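Local coordinates for protein endo alpha-1,4 polygalactosaminidase (Neosartorya fumigata, PDB 6OJ1) that hydrolyses alpha-1,4-linked galactosamine polysaccharide at internal linkages and disrupts microbial biofilms, using a (beta/alpha)-barrel of glycoside hydrolase family GH114, at residues A[63-68]-A[94-99]; A[88-93]-A[114-119]; A[182-187]-A[199-204]; A[207-212]-A[229-234]. All blocks are in the same frame, centred on the assembly; numbering follows the deposited sequence.

All four contacts belong to one GH114 barrel. Segment 94-99 of interaction 1 and both segments of interaction 2 belong to the excursion after strand 81-87; the two contacts, centres 13 Å apart, touch where K98 CE lies 3.5 Å from N93 O. Interaction 3 pairs barrel strands 183-187 and 202-206, and interaction 4 follows closely on it in sequence, joining the loop after 202-206 to the next strand, 227-231. Interactions 1 and 4 lie on opposite sides of the chain's centre, centres 27 Å apart. A bound potassium ion lies about 5 Å from the side chain of K187 (interaction 3); potassium is also about 6 Å from that of Y232 and about 8 Å from that of E116.

Interaction 1: A[63-68]-A[94-99]; sequences DLFIND and WRPDKD. With EDO (1,2-ethanediol), chain G.
D63 and R95 meet tip to tip in a salt bridge, their carboxylate and guanidinium planes 15° apart. NH1 of R95 gives the better bond, 3.0 Å to the syn lone pair of D63 OD1, while NH2 straddles the two oxygens with weak bonds. D63 can reach out because its CG stands anti to the backbone N (chi1 -174°). Its OD2 also ties down its own loop: F65 N donates to it over 2.8 Å from above the carboxylate plane, and I66 N over 3.0 Å to the anti lone pair. The first bond closes an Asx turn, and with the second D63 forms an Asx motif. The guanidinium is sandwiched, with W94 NE1 3.4 Å above one face and F65 CD2 over the other; its NE is salt-bridged to E92. In the barrel, 63-68 runs from the last residue of strand 59-63 through the loop to helix 69-77. Segment 94-99 comes from the excursion after strand 90-92, where a type I turn runs from R95 to K98. That turn presents three successive residues to the ring of F65. R95 CB lies over one ring face, and the bend at chi2 turns R95 CD to within 3.7 Å of F65 CD2, the ring and guanidinium planes 27° apart. P96 arrives obliquely, its CG 3.5 Å from F65 CD1. D97 OD2 lies 3.6 Å from F65 CZ at the edge, near the ring plane. The same OD2 accepts a 2.7 Å hydrogen bond from O2 of the ethanediol, probably left from the crystallisation liquor, and is salt-bridged to R133 on helix 124-140.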
# COMPACT_ATOMS: atom_id res chain seq x y z
N ASP A 63 -7.28 -6.42 -1.54
CA ASP A 63 -7.52 -6.40 -0.10
C ASP A 63 -7.26 -7.76 0.54
O ASP A 63 -7.73 -8.80 0.06
CB ASP A 63 -8.94 -5.93 0.19
CG ASP A 63 -9.19 -5.75 1.67
OD1 ASP A 63 -8.88 -4.66 2.20
OD2 ASP A 63 -9.65 -6.73 2.31
N LEU A 64 -6.51 -7.75 1.65
CA LEU A 64 -6.16 -8.98 2.37
C LEU A 64 -7.39 -9.73 2.87
O LEU A 64 -7.43 -10.96 2.82
CB LEU A 64 -5.24 -8.63 3.55
CG LEU A 64 -4.98 -9.76 4.54
CD1 LEU A 64 -4.26 -10.91 3.87
CD2 LEU A 64 -4.18 -9.19 5.71
N PHE A 65 -8.36 -9.01 3.43
CA PHE A 65 -9.43 -9.69 4.15
C PHE A 65 -10.50 -10.23 3.22
O PHE A 65 -10.97 -11.36 3.41
CB PHE A 65 -10.09 -8.74 5.15
CG PHE A 65 -9.30 -8.53 6.41
CD1 PHE A 65 -9.39 -9.44 7.46
CD2 PHE A 65 -8.51 -7.41 6.57
CE1 PHE A 65 -8.69 -9.24 8.64
CE2 PHE A 65 -7.79 -7.20 7.76
CZ PHE A 65 -7.89 -8.12 8.79
N ILE A 66 -10.90 -9.45 2.22
CA ILE A 66 -12.11 -9.79 1.48
C ILE A 66 -11.85 -10.68 0.28
O ILE A 66 -12.80 -11.10 -0.39
CB ILE A 66 -12.87 -8.51 1.07
CG1 ILE A 66 -12.08 -7.71 0.05
CG2 ILE A 66 -13.15 -7.67 2.30
CD1 ILE A 66 -12.70 -6.34 -0.21
N ASN A 67 -10.59 -11.02 0.00
CA ASN A 67 -10.24 -11.93 -1.08
C ASN A 67 -9.83 -13.29 -0.53
O ASN A 67 -9.07 -13.36 0.44
CB ASN A 67 -9.12 -11.35 -1.91
CG ASN A 67 -9.61 -10.23 -2.77
OD1 ASN A 67 -10.30 -10.47 -3.76
ND2 ASN A 67 -9.30 -8.99 -2.39
N ASP A 68 -10.31 -14.36 -1.14
CA ASP A 68 -10.02 -15.68 -0.62
C ASP A 68 -8.79 -16.30 -1.28
O ASP A 68 -8.25 -15.81 -2.28
CB ASP A 68 -11.24 -16.60 -0.73
CG ASP A 68 -11.70 -16.83 -2.17
OD1 ASP A 68 -11.05 -16.35 -3.13
OD2 ASP A 68 -12.74 -17.50 -2.34
N TRP A 94 -14.81 -2.17 10.26
CA TRP A 94 -15.50 -3.23 9.54
C TRP A 94 -14.68 -4.51 9.40
O TRP A 94 -15.16 -5.46 8.77
CB TRP A 94 -15.92 -2.74 8.15
CG TRP A 94 -14.80 -2.34 7.25
CD1 TRP A 94 -14.21 -3.09 6.28
CD2 TRP A 94 -14.14 -1.06 7.22
NE1 TRP A 94 -13.22 -2.37 5.65
CE2 TRP A 94 -13.16 -1.12 6.21
CE3 TRP A 94 -14.28 0.12 7.95
CZ2 TRP A 94 -12.33 -0.04 5.91
CZ3 TRP A 94 -13.44 1.20 7.66
CH2 TRP A 94 -12.48 1.11 6.64
N ARG A 95 -13.49 -4.58 10.00
CA ARG A 95 -12.68 -5.76 9.81
C ARG A 95 -13.09 -6.86 10.80
O ARG A 95 -13.60 -6.57 11.88
CB ARG A 95 -11.20 -5.45 10.00
CG ARG A 95 -10.66 -4.40 9.04
CD ARG A 95 -10.93 -4.78 7.59
NE ARG A 95 -10.23 -3.88 6.70
CZ ARG A 95 -10.18 -4.02 5.38
NH1 ARG A 95 -9.50 -3.13 4.66
NH2 ARG A 95 -10.80 -5.03 4.78
N PRO A 96 -12.89 -8.13 10.43
CA PRO A 96 -13.33 -9.22 11.32
C PRO A 96 -12.49 -9.36 12.57
O PRO A 96 -12.93 -10.05 13.50
CB PRO A 96 -13.23 -10.47 10.42
CG PRO A 96 -12.37 -10.07 9.27
CD PRO A 96 -12.58 -8.60 9.07
N ASP A 97 -11.32 -8.72 12.63
CA ASP A 97 -10.50 -8.71 13.84
C ASP A 97 -10.57 -7.38 14.57
O ASP A 97 -9.70 -7.10 15.41
CB ASP A 97 -9.04 -9.05 13.50
CG ASP A 97 -8.36 -8.03 12.58
OD1 ASP A 97 -9.01 -7.06 12.13
OD2 ASP A 97 -7.15 -8.19 12.29
N LYS A 98 -11.60 -6.57 14.31
CA LYS A 98 -11.63 -5.24 14.93
C LYS A 98 -11.71 -5.33 16.45
O LYS A 98 -11.22 -4.43 17.14
CB LYS A 98 -12.80 -4.42 14.41
CG LYS A 98 -14.14 -5.08 14.65
CD LYS A 98 -15.15 -4.09 15.19
CE LYS A 98 -16.58 -4.53 14.87
NZ LYS A 98 -17.00 -5.74 15.61
N ASP A 99 -12.31 -6.41 16.98
CA ASP A 99 -12.48 -6.50 18.42
C ASP A 99 -11.18 -6.83 19.16
O ASP A 99 -11.17 -6.80 20.40
CB ASP A 99 -13.54 -7.53 18.75
CG ASP A 99 -14.92 -7.11 18.27
OD1 ASP A 99 -15.36 -5.99 18.62
OD2 ASP A 99 -15.54 -7.87 17.52
C1 EDO G . -6.90 -12.51 11.68
O1 EDO G . -8.26 -12.06 11.73
C2 EDO G . -6.01 -11.29 11.62
O2 EDO G . -6.10 -10.56 12.85

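Interaction 2: A[88-93]-A[114-119]; sequences AGSYEN and PGEKWL
Y91 and K117 form the hydrogen-bonded pair of this short antiparallel strand pairing and satisfy each other twice: Y91 N donates to K117 O over 2.7 Å, and K117 N returns a 3.0 Å bond to Y91 O. The pattern continues on either side of them, with N93 N giving to G115 O at 2.9 Å and L119 N to G89 O at 2.9 Å. G89 O has a second donor, water 1, which also donates to L119 O and so clips this end of the pair together. At the other end water 2 donates to P114 O and accepts from N93 ND2. Between S90 and E116 the side chains bond as well. S90 OG donates to the anti lone pair of E116 OE1 over 2.7 Å, and it is hydrogen-bonded to S87 OG too. Beside it E92 runs in the same direction as E116, with E92 OE2 4.3 Å from E116 OE1; the E92 carboxylate is salt-bridged to R95. On the other face of the sheet Y91 CB packs on L119 CD2 at 3.7 Å, and K117 sends its ammonium away to D109 on strand 106-109, at the other edge of the three-stranded sheet. E92 and E116 lie close on one face, and the S90 hydroxyl given to E116 and the R95 partner of E92 probably ease their mutual repulsion.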
# COMPACT_ATOMS: atom_id res chain seq x y z
N ALA A 88 -2.06 -0.95 8.35
CA ALA A 88 -1.25 -1.22 9.53
C ALA A 88 -1.33 -0.08 10.54
O ALA A 88 -1.08 -0.31 11.72
CB ALA A 88 0.20 -1.46 9.11
N GLY A 89 -1.71 1.12 10.12
CA GLY A 89 -1.70 2.26 11.02
C GLY A 89 -3.05 2.83 11.36
O GLY A 89 -3.13 3.82 12.09
N SER A 90 -4.14 2.23 10.85
CA SER A 90 -5.48 2.68 11.20
C SER A 90 -6.35 1.51 11.64
O SER A 90 -6.22 0.38 11.15
CB SER A 90 -6.17 3.44 10.06
OG SER A 90 -6.82 2.55 9.17
N TYR A 91 -7.21 1.81 12.61
CA TYR A 91 -8.32 0.94 12.98
C TYR A 91 -9.47 1.13 12.00
O TYR A 91 -9.92 2.26 11.80
CB TYR A 91 -8.77 1.29 14.40
CG TYR A 91 -10.08 0.68 14.84
CD1 TYR A 91 -10.12 -0.61 15.35
CD2 TYR A 91 -11.26 1.40 14.80
CE1 TYR A 91 -11.30 -1.17 15.78
CE2 TYR A 91 -12.45 0.86 15.22
CZ TYR A 91 -12.46 -0.43 15.71
OH TYR A 91 -13.65 -0.96 16.14
N GLU A 92 -9.95 0.03 11.41
CA GLU A 92 -11.08 0.02 10.50
C GLU A 92 -12.18 -0.79 11.16
O GLU A 92 -11.99 -1.98 11.43
CB GLU A 92 -10.71 -0.62 9.16
CG GLU A 92 -9.54 0.03 8.45
CD GLU A 92 -8.88 -0.91 7.46
OE1 GLU A 92 -8.42 -2.00 7.86
OE2 GLU A 92 -8.82 -0.56 6.26
N ASN A 93 -13.33 -0.16 11.42
CA ASN A 93 -14.34 -0.81 12.25
C ASN A 93 -15.13 -1.88 11.52
O ASN A 93 -16.04 -2.47 12.11
CB ASN A 93 -15.29 0.22 12.88
CG ASN A 93 -16.29 0.82 11.88
OD1 ASN A 93 -16.27 0.52 10.68
ND2 ASN A 93 -17.16 1.67 12.39
N PRO A 114 -15.68 8.10 13.07
CA PRO A 114 -15.06 7.21 14.06
C PRO A 114 -14.84 5.80 13.55
O PRO A 114 -14.19 5.00 14.25
CB PRO A 114 -16.06 7.21 15.23
CG PRO A 114 -17.00 8.36 14.96
CD PRO A 114 -17.04 8.50 13.47
N GLY A 115 -15.36 5.47 12.37
CA GLY A 115 -15.13 4.15 11.82
C GLY A 115 -13.70 3.89 11.39
O GLY A 115 -13.35 2.72 11.14
N GLU A 116 -12.87 4.93 11.30
CA GLU A 116 -11.45 4.73 11.02
C GLU A 116 -10.64 5.69 11.89
O GLU A 116 -10.86 6.90 11.85
CB GLU A 116 -11.11 4.95 9.55
CG GLU A 116 -9.79 4.32 9.20
CD GLU A 116 -9.55 4.16 7.72
OE1 GLU A 116 -8.48 3.62 7.37
OE2 GLU A 116 -10.42 4.56 6.91
N LYS A 117 -9.71 5.12 12.66
CA LYS A 117 -8.95 5.84 13.67
C LYS A 117 -7.46 5.51 13.57
O LYS A 117 -7.08 4.38 13.25
CB LYS A 117 -9.43 5.51 15.09
CG LYS A 117 -10.86 5.92 15.39
CD LYS A 117 -11.19 5.61 16.85
CE LYS A 117 -12.67 5.88 17.15
NZ LYS A 117 -12.96 7.34 17.14
N TRP A 118 -6.62 6.49 13.90
CA TRP A 118 -5.19 6.26 13.97
C TRP A 118 -4.84 5.27 15.08
O TRP A 118 -5.47 5.26 16.14
CB TRP A 118 -4.46 7.60 14.19
CG TRP A 118 -4.53 8.49 12.98
CD1 TRP A 118 -5.29 9.62 12.82
CD2 TRP A 118 -3.85 8.29 11.74
NE1 TRP A 118 -5.10 10.15 11.56
CE2 TRP A 118 -4.22 9.34 10.88
CE3 TRP A 118 -2.95 7.31 11.27
CZ2 TRP A 118 -3.72 9.46 9.58
CZ3 TRP A 118 -2.46 7.42 9.97
CH2 TRP A 118 -2.85 8.49 9.14
N LEU A 119 -3.85 4.42 14.83
CA LEU A 119 -3.39 3.44 15.81
C LEU A 119 -2.13 3.91 16.51
O LEU A 119 -1.27 4.58 15.92
CB LEU A 119 -3.10 2.10 15.16
CG LEU A 119 -4.34 1.40 14.60
CD1 LEU A 119 -3.90 0.14 13.86
CD2 LEU A 119 -5.31 1.11 15.74
O HOH W 1 -1.03 5.16 13.26
O HOH W 2 -15.86 2.84 15.17

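Interaction 3: A[182-187]-A[199-204]; sequences MSIGLK and NMQWSV
I184 and Q201 are joined by two hydrogen bonds. Q201 N donates to I184 O over 2.8 Å, nearly along the C=O axis, and the bent Q201 side chain swings back so that OE1 takes I184 N at 3.0 Å; H178 NE2 donates to the same OE1. Further on, regular parallel pairing takes over, with L186 N bonded to W202 O at 3.0 Å and V204 N to L186 O at 2.9 Å. Water 3 adds a bridge, donating to L186 O and accepting from S203 OG.

The aromatic contact belongs to W202. Its CG sits between the backbone N and the carbonyl carbon (chi1 57°), and the indole lies flat against the neighbouring strand: G185 CA makes a CH-pi contact 3.5 Å from the centroid of the five-membered ring, and I184 O stands over the ring system.

Apolar packing covers the remainder. M200 curls over the strand to place CE 3.9 Å from I184 CG2, while V204 CG1 presses tightly on K187 CD at 3.5 Å; the K187 ammonium goes on to D148. Strand 183-187, helix 193-196 and strand 202-206 make a beta-alpha-beta unit, the repeating element of a TIM barrel.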
# COMPACT_ATOMS: atom_id res chain seq x y z
N MET A 182 7.34 -13.15 2.55
CA MET A 182 6.62 -12.17 1.75
C MET A 182 7.44 -10.90 1.61
O MET A 182 8.20 -10.53 2.51
CB MET A 182 5.27 -11.82 2.39
CG MET A 182 4.30 -13.02 2.40
SD MET A 182 2.74 -12.58 3.18
CE MET A 182 3.28 -12.15 4.81
N SER A 183 7.25 -10.23 0.47
CA SER A 183 7.81 -8.92 0.23
C SER A 183 6.91 -7.84 0.82
O SER A 183 5.77 -8.09 1.22
CB SER A 183 8.03 -8.71 -1.27
OG SER A 183 8.87 -9.74 -1.77
N ILE A 184 7.43 -6.61 0.87
CA ILE A 184 6.74 -5.49 1.50
C ILE A 184 7.21 -4.21 0.81
O ILE A 184 8.26 -4.17 0.17
CB ILE A 184 7.04 -5.43 3.01
CG1 ILE A 184 6.06 -4.50 3.73
CG2 ILE A 184 8.50 -5.00 3.26
CD1 ILE A 184 6.16 -4.63 5.27
N GLY A 185 6.41 -3.15 0.94
CA GLY A 185 6.83 -1.85 0.45
C GLY A 185 6.33 -0.74 1.35
O GLY A 185 5.50 -0.96 2.23
N LEU A 186 6.84 0.47 1.09
CA LEU A 186 6.48 1.66 1.86
C LEU A 186 5.33 2.40 1.17
O LEU A 186 5.45 2.80 0.02
CB LEU A 186 7.69 2.59 2.00
CG LEU A 186 7.41 3.85 2.82
CD1 LEU A 186 7.13 3.46 4.29
CD2 LEU A 186 8.57 4.83 2.72
N LYS A 187 4.24 2.60 1.90
CA LYS A 187 3.09 3.37 1.41
C LYS A 187 3.33 4.84 1.74
O LYS A 187 3.31 5.23 2.91
CB LYS A 187 1.81 2.88 2.05
CG LYS A 187 0.54 3.63 1.64
CD LYS A 187 0.24 3.46 0.15
CE LYS A 187 -1.17 3.98 -0.21
NZ LYS A 187 -2.26 3.21 0.45
N ASN A 199 14.90 -2.29 3.63
CA ASN A 199 13.97 -3.36 3.96
C ASN A 199 12.79 -3.41 2.99
O ASN A 199 11.97 -4.33 3.10
CB ASN A 199 13.45 -3.18 5.40
CG ASN A 199 13.84 -4.33 6.32
OD1 ASN A 199 14.21 -5.42 5.86
ND2 ASN A 199 13.76 -4.08 7.63
N MET A 200 12.67 -2.45 2.08
CA MET A 200 11.51 -2.33 1.20
C MET A 200 11.80 -2.95 -0.16
O MET A 200 12.92 -2.87 -0.66
CB MET A 200 11.11 -0.86 0.99
CG MET A 200 10.73 -0.08 2.26
SD MET A 200 9.29 -0.73 3.11
CE MET A 200 10.10 -1.68 4.41
N GLN A 201 10.77 -3.53 -0.77
CA GLN A 201 10.89 -3.99 -2.15
C GLN A 201 10.25 -3.03 -3.16
O GLN A 201 10.47 -3.19 -4.37
CB GLN A 201 10.28 -5.40 -2.32
CG GLN A 201 11.14 -6.55 -1.74
CD GLN A 201 11.35 -6.45 -0.25
OE1 GLN A 201 10.42 -6.61 0.54
NE2 GLN A 201 12.59 -6.19 0.16
N TRP A 202 9.48 -2.05 -2.69
CA TRP A 202 8.88 -1.05 -3.57
C TRP A 202 8.38 0.11 -2.72
O TRP A 202 8.38 0.05 -1.48
CB TRP A 202 7.69 -1.62 -4.36
CG TRP A 202 6.62 -2.20 -3.47
CD1 TRP A 202 5.66 -1.51 -2.77
CD2 TRP A 202 6.42 -3.58 -3.17
NE1 TRP A 202 4.87 -2.39 -2.06
CE2 TRP A 202 5.32 -3.67 -2.28
CE3 TRP A 202 7.07 -4.77 -3.56
CZ2 TRP A 202 4.85 -4.88 -1.79
CZ3 TRP A 202 6.59 -5.97 -3.06
CH2 TRP A 202 5.50 -6.02 -2.19
N SER A 203 7.91 1.14 -3.41
CA SER A 203 7.07 2.19 -2.87
C SER A 203 5.68 2.08 -3.49
O SER A 203 5.56 1.81 -4.69
CB SER A 203 7.66 3.57 -3.20
OG SER A 203 6.69 4.60 -3.03
N VAL A 204 4.64 2.25 -2.70
CA VAL A 204 3.32 2.58 -3.24
C VAL A 204 3.11 4.06 -2.98
O VAL A 204 3.14 4.50 -1.82
CB VAL A 204 2.19 1.75 -2.61
CG1 VAL A 204 0.83 2.28 -3.09
CG2 VAL A 204 2.32 0.26 -2.98
O HOH W 3 6.78 5.13 -0.40

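Interaction 4: A[207-212]-A[229-234]; sequences QCAQYN and HIEYPK
At the C-terminal end of barrel strand 227-231, the side where TIM-barrel enzymes carry their active sites, E231 receives the loop that follows strand 202-206. Its OE2 is gripped twice: H229 NE2, from its own strand, donates to the anti lone pair over 2.6 Å, and A209 N of the loop comes in on the syn side at 2.9 Å, 29° out of the carboxylate plane. The chain of E231 is bent at chi2 (-75°), which brings its CD back toward the loop, 3.6 Å from A209 CB. OE1 takes a 2.7 Å bond from water 4, which also donates to Q210 OE1 and accepts from Y232 N, linking both segments through one solvent molecule. Backbone pairing adds Q207 N to I230 O at 2.8 Å. The Q207 amide is fixed by its NE2 bond to Q210 OE1 and meets the edge of the Y232 ring, CD 3.7 Å from CD2, the two planes 79° apart. C208 SG sits obliquely by the imidazole, 3.8 Å from H229 NE2, and is tied by a disulfide to C214. Around this contact, strand 261-266 flanks H229 and E231 on one side through backbone bonds, strand 202-206 borders the other and supplies E206 to the Y232 hydroxyl, and I230 packs against W42 and I44 of strand 42-45.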
# COMPACT_ATOMS: atom_id res chain seq x y z
N GLN A 207 -0.35 10.20 -5.76
CA GLN A 207 -0.49 11.61 -6.10
C GLN A 207 0.78 12.43 -6.00
O GLN A 207 0.71 13.65 -5.84
CB GLN A 207 -1.57 12.27 -5.23
CG GLN A 207 -2.95 11.66 -5.41
CD GLN A 207 -3.88 12.04 -4.29
OE1 GLN A 207 -3.87 11.42 -3.22
NE2 GLN A 207 -4.69 13.06 -4.51
N CYS A 208 1.97 11.83 -6.11
CA CYS A 208 3.17 12.67 -6.07
C CYS A 208 3.18 13.67 -7.22
O CYS A 208 3.74 14.77 -7.08
CB CYS A 208 4.44 11.82 -6.11
SG CYS A 208 4.74 10.90 -7.64
N ALA A 209 2.56 13.33 -8.35
CA ALA A 209 2.54 14.26 -9.49
C ALA A 209 1.71 15.48 -9.17
O ALA A 209 2.07 16.61 -9.54
CB ALA A 209 2.02 13.55 -10.74
N GLN A 210 0.60 15.29 -8.46
CA GLN A 210 -0.30 16.38 -8.13
C GLN A 210 0.33 17.36 -7.14
O GLN A 210 0.01 18.56 -7.17
CB GLN A 210 -1.60 15.79 -7.57
CG GLN A 210 -2.66 16.80 -7.14
CD GLN A 210 -3.90 16.12 -6.56
OE1 GLN A 210 -4.00 14.89 -6.52
NE2 GLN A 210 -4.86 16.93 -6.12
N TYR A 211 1.26 16.89 -6.29
CA TYR A 211 1.79 17.69 -5.19
C TYR A 211 3.30 17.92 -5.27
O TYR A 211 3.92 18.26 -4.26
CB TYR A 211 1.42 17.05 -3.86
CG TYR A 211 -0.06 17.07 -3.62
CD1 TYR A 211 -0.74 18.28 -3.48
CD2 TYR A 211 -0.80 15.89 -3.56
CE1 TYR A 211 -2.10 18.32 -3.28
CE2 TYR A 211 -2.16 15.92 -3.35
CZ TYR A 211 -2.81 17.13 -3.22
OH TYR A 211 -4.17 17.17 -3.02
N ASN A 212 3.90 17.75 -6.45
CA ASN A 212 5.31 18.10 -6.65
C ASN A 212 6.23 17.32 -5.72
O ASN A 212 7.18 17.88 -5.16
CB ASN A 212 5.53 19.60 -6.46
CG ASN A 212 5.54 20.36 -7.75
OD1 ASN A 212 6.51 20.31 -8.51
ND2 ASN A 212 4.46 21.10 -8.01
N HIS A 229 2.48 3.58 -8.58
CA HIS A 229 2.12 4.99 -8.52
C HIS A 229 0.67 5.18 -8.93
O HIS A 229 0.27 4.76 -10.02
CB HIS A 229 3.06 5.80 -9.43
CG HIS A 229 2.63 7.21 -9.67
ND1 HIS A 229 2.53 7.74 -10.94
CD2 HIS A 229 2.26 8.19 -8.81
CE1 HIS A 229 2.12 8.99 -10.85
NE2 HIS A 229 1.95 9.29 -9.58
N ILE A 230 -0.12 5.82 -8.06
CA ILE A 230 -1.54 6.07 -8.30
C ILE A 230 -1.78 7.56 -8.44
O ILE A 230 -1.27 8.35 -7.65
CB ILE A 230 -2.42 5.52 -7.15
CG1 ILE A 230 -2.04 4.09 -6.77
CG2 ILE A 230 -3.90 5.60 -7.51
CD1 ILE A 230 -2.73 3.64 -5.48
N GLU A 231 -2.58 7.95 -9.45
CA GLU A 231 -3.13 9.30 -9.51
C GLU A 231 -4.64 9.21 -9.63
O GLU A 231 -5.18 8.23 -10.17
CB GLU A 231 -2.56 10.12 -10.68
CG GLU A 231 -1.03 10.38 -10.58
CD GLU A 231 -0.66 11.45 -9.55
OE1 GLU A 231 -1.48 12.35 -9.30
OE2 GLU A 231 0.47 11.38 -9.01
N TYR A 232 -5.32 10.23 -9.12
CA TYR A 232 -6.78 10.26 -9.02
C TYR A 232 -7.30 11.50 -9.73
O TYR A 232 -7.77 12.45 -9.09
CB TYR A 232 -7.24 10.27 -7.56
CG TYR A 232 -6.80 9.11 -6.70
CD1 TYR A 232 -7.29 7.83 -6.90
CD2 TYR A 232 -5.90 9.31 -5.65
CE1 TYR A 232 -6.89 6.77 -6.09
CE2 TYR A 232 -5.50 8.27 -4.83
CZ TYR A 232 -6.00 7.00 -5.05
OH TYR A 232 -5.61 5.94 -4.25
N PRO A 233 -7.26 11.52 -11.06
CA PRO A 233 -7.55 12.77 -11.78
C PRO A 233 -9.01 13.20 -11.72
O PRO A 233 -9.29 14.39 -11.95
CB PRO A 233 -7.12 12.46 -13.22
CG PRO A 233 -7.17 11.00 -13.32
CD PRO A 233 -6.81 10.45 -11.97
N LYS A 234 -9.95 12.30 -11.43
CA LYS A 234 -11.36 12.69 -11.31
C LYS A 234 -11.67 13.35 -9.98
O LYS A 234 -12.79 13.84 -9.79
CB LYS A 234 -12.28 11.48 -11.51
CG LYS A 234 -12.10 10.73 -12.83
CD LYS A 234 -12.97 9.46 -12.91
CE LYS A 234 -12.43 8.49 -13.95
NZ LYS A 234 -13.15 7.15 -13.92
O HOH W 4 -4.08 12.79 -8.52